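PDB 5ZHB: cellobiose 2-epimerase, which probably catalyses the reversible epimerisation at C2 of the reducing-end glucose of cellobiose, giving 4-O-β-D-glucosyl-D-mannose. Local coordinates for residues A[15-20]-A[349-353]; A[137-141]-A[200-205]. One frame throughout, in Å; residues are numbered along the deposited sequence.

Interaction 1: residues A[15-20]-A[349-353]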
loop_
_atom_site.group_PDB
_atom_site.type_symbol
_atom_site.label_atom_id
_atom_site.label_comp_id
_atom_site.label_asym_id
_atom_site.label_seq_id
_atom_site.Cartn_x
_atom_site.Cartn_y
_atom_site.Cartn_z
ATOM N N HIS A 15 9.034 13.441 -12.764
ATOM C CA HIS A 15 8.835 12.221 -13.540
ATOM C C HIS A 15 7.526 11.559 -13.097
ATOM O O HIS A 15 6.628 11.381 -13.921
ATOM C CB HIS A 15 10.091 11.344 -13.473
ATOM C CG HIS A 15 10.093 10.150 -14.367
ATOM N ND1 HIS A 15 9.692 10.189 -15.685
ATOM C CD2 HIS A 15 10.502 8.899 -14.140
ATOM C CE1 HIS A 15 9.834 8.976 -16.207
ATOM N NE2 HIS A 15 10.337 8.186 -15.276
ATOM N N ILE A 16 7.404 11.226 -11.799
ATOM C CA ILE A 16 6.301 10.390 -11.320
ATOM C C ILE A 16 4.979 11.138 -11.425
ATOM O O ILE A 16 4.050 10.682 -12.087
ATOM C CB ILE A 16 6.517 9.886 -9.873
ATOM C CG1 ILE A 16 7.774 9.031 -9.760
ATOM C CG2 ILE A 16 5.269 9.130 -9.430
ATOM C CD1 ILE A 16 8.154 8.625 -8.343
ATOM N N LEU A 17 4.851 12.239 -10.700
ATOM C CA LEU A 17 3.573 12.921 -10.638
ATOM C C LEU A 17 3.126 13.484 -11.997
ATOM O O LEU A 17 1.954 13.362 -12.324
ATOM C CB LEU A 17 3.609 13.971 -9.543
ATOM C CG LEU A 17 3.873 13.414 -8.142
ATOM C CD1 LEU A 17 3.997 14.512 -7.128
ATOM C CD2 LEU A 17 2.776 12.448 -7.737
ATOM N N PRO A 18 3.978 14.094 -12.842
ATOM C CA PRO A 18 3.557 14.448 -14.211
ATOM C C PRO A 18 3.038 13.279 -15.044
ATOM O O PRO A 18 2.114 13.442 -15.835
ATOM C CB PRO A 18 4.816 15.096 -14.847
ATOM C CG PRO A 18 5.620 15.579 -13.664
ATOM C CD PRO A 18 5.329 14.586 -12.519
ATOM N N PHE A 19 3.616 12.074 -14.891
ATOM C CA PHE A 19 3.134 10.933 -15.654
ATOM C C PHE A 19 1.671 10.625 -15.298
ATOM O O PHE A 19 0.829 10.466 -16.183
ATOM C CB PHE A 19 4.012 9.706 -15.400
ATOM C CG PHE A 19 3.387 8.392 -15.853
ATOM C CD1 PHE A 19 2.573 7.650 -15.004
ATOM C CD2 PHE A 19 3.658 7.890 -17.117
ATOM C CE1 PHE A 19 2.021 6.457 -15.430
ATOM C CE2 PHE A 19 3.115 6.707 -17.544
ATOM C CZ PHE A 19 2.329 5.959 -16.689
ATOM N N TRP A 20 1.372 10.580 -13.990
ATOM C CA TRP A 20 0.033 10.319 -13.487
ATOM C C TRP A 20 -0.945 11.436 -13.852
ATOM O O TRP A 20 -2.089 11.158 -14.185
ATOM C CB TRP A 20 0.119 10.044 -11.976
ATOM C CG TRP A 20 0.781 8.717 -11.743
ATOM C CD1 TRP A 20 2.082 8.433 -11.461
ATOM C CD2 TRP A 20 0.140 7.455 -11.983
ATOM N NE1 TRP A 20 2.288 7.083 -11.460
ATOM C CE2 TRP A 20 1.114 6.458 -11.787
ATOM C CE3 TRP A 20 -1.168 7.090 -12.309
ATOM C CZ2 TRP A 20 0.801 5.109 -11.904
ATOM C CZ3 TRP A 20 -1.473 5.757 -12.443
ATOM C CH2 TRP A 20 -0.492 4.785 -12.271
ATOM N N GLY A 349 7.314 9.134 -22.044
ATOM C CA GLY A 349 6.011 8.541 -21.838
ATOM C C GLY A 349 5.989 7.572 -20.656
ATOM O O GLY A 349 4.913 7.117 -20.294
ATOM N N GLY A 350 7.173 7.221 -20.126
ATOM C CA GLY A 350 7.305 6.170 -19.123
ATOM C C GLY A 350 7.275 6.675 -17.681
ATOM O O GLY A 350 7.172 7.877 -17.396
ATOM N N GLU A 351 7.337 5.715 -16.737
ATOM C CA GLU A 351 7.370 6.050 -15.319
ATOM C C GLU A 351 8.378 5.103 -14.676
ATOM O O GLU A 351 9.562 5.138 -15.002
ATOM C CB GLU A 351 5.916 5.995 -14.830
ATOM C CG GLU A 351 5.672 6.419 -13.388
ATOM C CD GLU A 351 5.275 5.337 -12.372
ATOM O OE1 GLU A 351 4.805 5.729 -11.296
ATOM O OE2 GLU A 351 5.478 4.144 -12.626
ATOM N N TRP A 352 7.860 4.147 -13.900
ATOM C CA TRP A 352 8.659 3.040 -13.407
ATOM C C TRP A 352 8.153 1.741 -14.033
ATOM O O TRP A 352 6.964 1.502 -14.231
ATOM C CB TRP A 352 8.593 2.968 -11.866
ATOM C CG TRP A 352 9.208 4.120 -11.102
ATOM C CD1 TRP A 352 9.360 5.423 -11.461
ATOM C CD2 TRP A 352 9.794 4.018 -9.782
ATOM N NE1 TRP A 352 9.988 6.137 -10.473
ATOM C CE2 TRP A 352 10.270 5.294 -9.426
ATOM C CE3 TRP A 352 9.979 2.959 -8.890
ATOM C CZ2 TRP A 352 10.894 5.543 -8.207
ATOM C CZ3 TRP A 352 10.600 3.209 -7.686
ATOM C CH2 TRP A 352 11.075 4.467 -7.361
ATOM N N TYR A 353 9.079 0.830 -14.284
ATOM C CA TYR A 353 8.670 -0.510 -14.661
ATOM C C TYR A 353 8.049 -1.251 -13.477
ATOM O O TYR A 353 8.351 -0.973 -12.320
ATOM C CB TYR A 353 9.884 -1.298 -15.117
ATOM C CG TYR A 353 10.627 -0.709 -16.294
ATOM C CD1 TYR A 353 10.013 -0.544 -17.536
ATOM C CD2 TYR A 353 11.990 -0.445 -16.189
ATOM C CE1 TYR A 353 10.722 -0.022 -18.612
ATOM C CE2 TYR A 353 12.707 0.054 -17.259
ATOM C CZ TYR A 353 12.082 0.227 -18.476
ATOM O OH TYR A 353 12.838 0.693 -19.498
#
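Phe-19 and Trp-20, on the last turn of helix 2-21, hold Glu-351 from two directions. CB of Glu-351 sits over the centre of the Phe-19 ring, 3.6 Å from its centroid, a CH-pi contact 10° off the normal; O of Gly-349 meets the edge of the ring near its plane. With its CG anti to the backbone N (chi1 -175°), the glutamate runs across that ring to Trp-20, whose NE1 donates to OE1 of Glu-351 at 2.9 Å, in the indole plane but from above the carboxylate. OE2 of Glu-351 accepts from the backbone N of Trp-352 at 2.7 Å. Asn-377 also bonds to OE1, and Lys-372 forms a salt bridge with OE2. Ile-16 lies obliquely against the Trp-352 indole, whose NE1 is bonded to Glu-11. A leucine in place of Phe-19 would probably open a gap under CB of Glu-351, with the carboxylate still held by its polar partners. The partly exposed side is looser: NE2 of His-15 donates to O of Glu-351 at 3.2 Å, bent to 138° and from above the carbonyl plane, and has a weak second bond to Asp-345 O. The contact fastens helix 2-21 to the loop before strand 355-356 in the (α/α)6 barrel of this epimerase family.

Interaction 2: residues A[137-141]-A[200-205]; sequences AKQLY and WEDEQL
Lys-138 lays the end of its side chain over one face of the Trp-200 indole, which makes the first kind of contact a cation-pi and CH-pi pair. CE of Lys-138 stands 3.6 Å from the centroid of the five-membered ring of Trp-200, almost exactly on its normal, and NZ of Lys-138 lies 3.7 Å from the same centroid, 24° off it. The chain is extended beyond CG, which carries the ammonium from the helix to the indole. CB of Asp-202 covers the opposite face, over the six-membered ring, so that the indole has a neighbour on each face.

Apolar contacts are made by Tyr-141. Its CG is anti to the backbone N (chi1 167°), and the ring projects between Trp-200 and Leu-205. CE2 of Tyr-141 meets CZ3 at the indole edge of Trp-200 at 3.7 Å, the planes being inclined at 75°, while CE1 of Tyr-141 touches CD1 of Leu-205 at 3.8 Å.

The polar part runs through water. A single water lies 2.7 Å from OH of Tyr-141 and donates to OD2 of Asp-202. OD2 of Asp-202 also accepts from N of Leu-205 at 2.8 Å, on its anti side, so Asp-202 serves as the N-cap of helix 203-220 and ties the tyrosine hydroxyl to that helix start.

The contact joins helix 131-145 to the turn between helices 183-199 and 203-220. Helix 183-199 lies alongside: its Tyr-193 meets the Tyr-141 ring edge-to-face, and Leu-196 touches both Tyr-141 and Leu-205. Leu-140 packs instead on helix 111-128.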
loop_
_atom_site.group_PDB
_atom_site.type_symbol
_atom_site.label_atom_id
_atom_site.label_comp_id
_atom_site.label_asym_id
_atom_site.label_seq_id
_atom_site.Cartn_x
_atom_site.Cartn_y
_atom_site.Cartn_z
ATOM N N ALA A 137 -15.194 8.269 5.322
ATOM C CA ALA A 137 -14.170 7.449 5.962
ATOM C C ALA A 137 -14.756 6.691 7.153
ATOM O O ALA A 137 -14.594 5.467 7.287
ATOM C CB ALA A 137 -12.990 8.306 6.377
ATOM N N LYS A 138 -15.519 7.413 7.977
ATOM C CA LYS A 138 -16.181 6.806 9.118
ATOM C C LYS A 138 -17.190 5.748 8.687
ATOM O O LYS A 138 -17.280 4.724 9.349
ATOM C CB LYS A 138 -16.811 7.864 10.029
ATOM C CG LYS A 138 -15.804 8.823 10.656
ATOM C CD LYS A 138 -16.395 9.704 11.749
ATOM C CE LYS A 138 -15.544 10.875 12.112
ATOM N NZ LYS A 138 -16.232 11.725 13.083
ATOM N N GLN A 139 -17.961 5.973 7.613
ATOM C CA GLN A 139 -18.859 4.924 7.135
ATOM C C GLN A 139 -18.099 3.635 6.784
ATOM O O GLN A 139 -18.554 2.536 7.085
ATOM C CB GLN A 139 -19.675 5.295 5.898
ATOM C CG GLN A 139 -20.725 6.373 6.140
ATOM C CD GLN A 139 -21.515 6.682 4.886
ATOM O OE1 GLN A 139 -21.988 5.764 4.199
ATOM N NE2 GLN A 139 -21.622 7.968 4.567
ATOM N N LEU A 140 -16.977 3.754 6.068
ATOM C CA LEU A 140 -16.219 2.575 5.677
ATOM C C LEU A 140 -15.647 1.883 6.913
ATOM O O LEU A 140 -15.681 0.671 6.978
ATOM C CB LEU A 140 -15.120 2.964 4.686
ATOM C CG LEU A 140 -15.597 3.625 3.391
ATOM C CD1 LEU A 140 -14.451 4.034 2.471
ATOM C CD2 LEU A 140 -16.537 2.675 2.676
ATOM N N TYR A 141 -15.111 2.661 7.865
ATOM C CA TYR A 141 -14.637 2.145 9.149
ATOM C C TYR A 141 -15.737 1.302 9.803
ATOM O O TYR A 141 -15.505 0.188 10.264
ATOM C CB TYR A 141 -14.160 3.331 10.005
ATOM C CG TYR A 141 -13.919 3.038 11.482
ATOM C CD1 TYR A 141 -12.938 2.135 11.884
ATOM C CD2 TYR A 141 -14.693 3.634 12.479
ATOM C CE1 TYR A 141 -12.742 1.829 13.220
ATOM C CE2 TYR A 141 -14.495 3.349 13.825
ATOM C CZ TYR A 141 -13.501 2.461 14.197
ATOM O OH TYR A 141 -13.300 2.141 15.507
ATOM N N TRP A 200 -8.970 11.848 13.656
ATOM C CA TRP A 200 -10.119 11.541 14.494
ATOM C C TRP A 200 -9.609 10.689 15.647
ATOM O O TRP A 200 -9.493 9.471 15.524
ATOM C CB TRP A 200 -11.212 10.806 13.704
ATOM C CG TRP A 200 -12.483 10.500 14.464
ATOM C CD1 TRP A 200 -13.255 11.382 15.172
ATOM C CD2 TRP A 200 -13.135 9.213 14.573
ATOM N NE1 TRP A 200 -14.334 10.732 15.713
ATOM C CE2 TRP A 200 -14.289 9.405 15.370
ATOM C CE3 TRP A 200 -12.864 7.928 14.078
ATOM C CZ2 TRP A 200 -15.159 8.363 15.679
ATOM C CZ3 TRP A 200 -13.725 6.896 14.384
ATOM C CH2 TRP A 200 -14.860 7.114 15.174
ATOM N N GLU A 201 -9.251 11.344 16.760
ATOM C CA GLU A 201 -8.593 10.655 17.861
ATOM C C GLU A 201 -9.627 9.978 18.754
ATOM O O GLU A 201 -9.790 10.354 19.907
ATOM C CB GLU A 201 -7.725 11.631 18.660
ATOM C CG GLU A 201 -6.625 12.267 17.815
ATOM C CD GLU A 201 -5.548 13.000 18.590
ATOM O OE1 GLU A 201 -5.540 12.860 19.831
ATOM O OE2 GLU A 201 -4.732 13.708 17.959
ATOM N N ASP A 202 -10.274 8.938 18.225
ATOM C CA ASP A 202 -11.290 8.185 18.934
ATOM C C ASP A 202 -10.656 7.082 19.778
ATOM O O ASP A 202 -9.848 6.292 19.290
ATOM C CB ASP A 202 -12.243 7.536 17.944
ATOM C CG ASP A 202 -13.322 6.694 18.590
ATOM O OD1 ASP A 202 -14.196 7.313 19.193
ATOM O OD2 ASP A 202 -13.227 5.444 18.538
ATOM N N GLU A 203 -11.076 6.968 21.046
ATOM C CA GLU A 203 -10.465 6.007 21.956
ATOM C C GLU A 203 -10.771 4.569 21.522
ATOM O O GLU A 203 -9.922 3.670 21.626
ATOM C CB GLU A 203 -10.916 6.311 23.392
ATOM C CG GLU A 203 -10.307 5.387 24.447
ATOM C CD GLU A 203 -8.835 5.567 24.827
ATOM O OE1 GLU A 203 -8.166 6.583 24.503
ATOM O OE2 GLU A 203 -8.336 4.615 25.472
ATOM N N GLN A 204 -11.981 4.311 21.033
ATOM C CA GLN A 204 -12.277 2.970 20.555
ATOM C C GLN A 204 -11.378 2.596 19.358
ATOM O O GLN A 204 -10.868 1.471 19.295
ATOM C CB GLN A 204 -13.764 2.810 20.247
ATOM C CG GLN A 204 -14.110 1.405 19.772
ATOM C CD GLN A 204 -15.598 1.114 19.800
ATOM O OE1 GLN A 204 -16.306 1.450 20.758
ATOM N NE2 GLN A 204 -16.082 0.465 18.749
ATOM N N LEU A 205 -11.201 3.518 18.407
ATOM C CA LEU A 205 -10.327 3.307 17.250
ATOM C C LEU A 205 -8.913 2.972 17.744
ATOM O O LEU A 205 -8.327 1.951 17.350
ATOM C CB LEU A 205 -10.359 4.560 16.376
ATOM C CG LEU A 205 -9.330 4.645 15.236
ATOM C CD1 LEU A 205 -9.430 3.441 14.297
ATOM C CD2 LEU A 205 -9.452 5.909 14.455
HETATM O O HOH W 1 -14.745 3.772 17.059
#

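In the fold
The two contacts lie on opposite sides of the chain's centre, 34 Å apart between centres and about 20 Å at their nearest atoms, and share no helix or strand. Along the sequence interaction 2 is nested inside interaction 1: residues 15-20 come first, then 137-141 and 200-205, and finally 349-353. Interaction 1 therefore brings the first helix, 2-21, against a loop near the C-terminal end of the chain, the one that follows helix 326-343, whereas interaction 2 links two elements within the span so enclosed. The first is consistent with closing the ring of helices; the other packs helix 131-145 against the turn of the following helix pair.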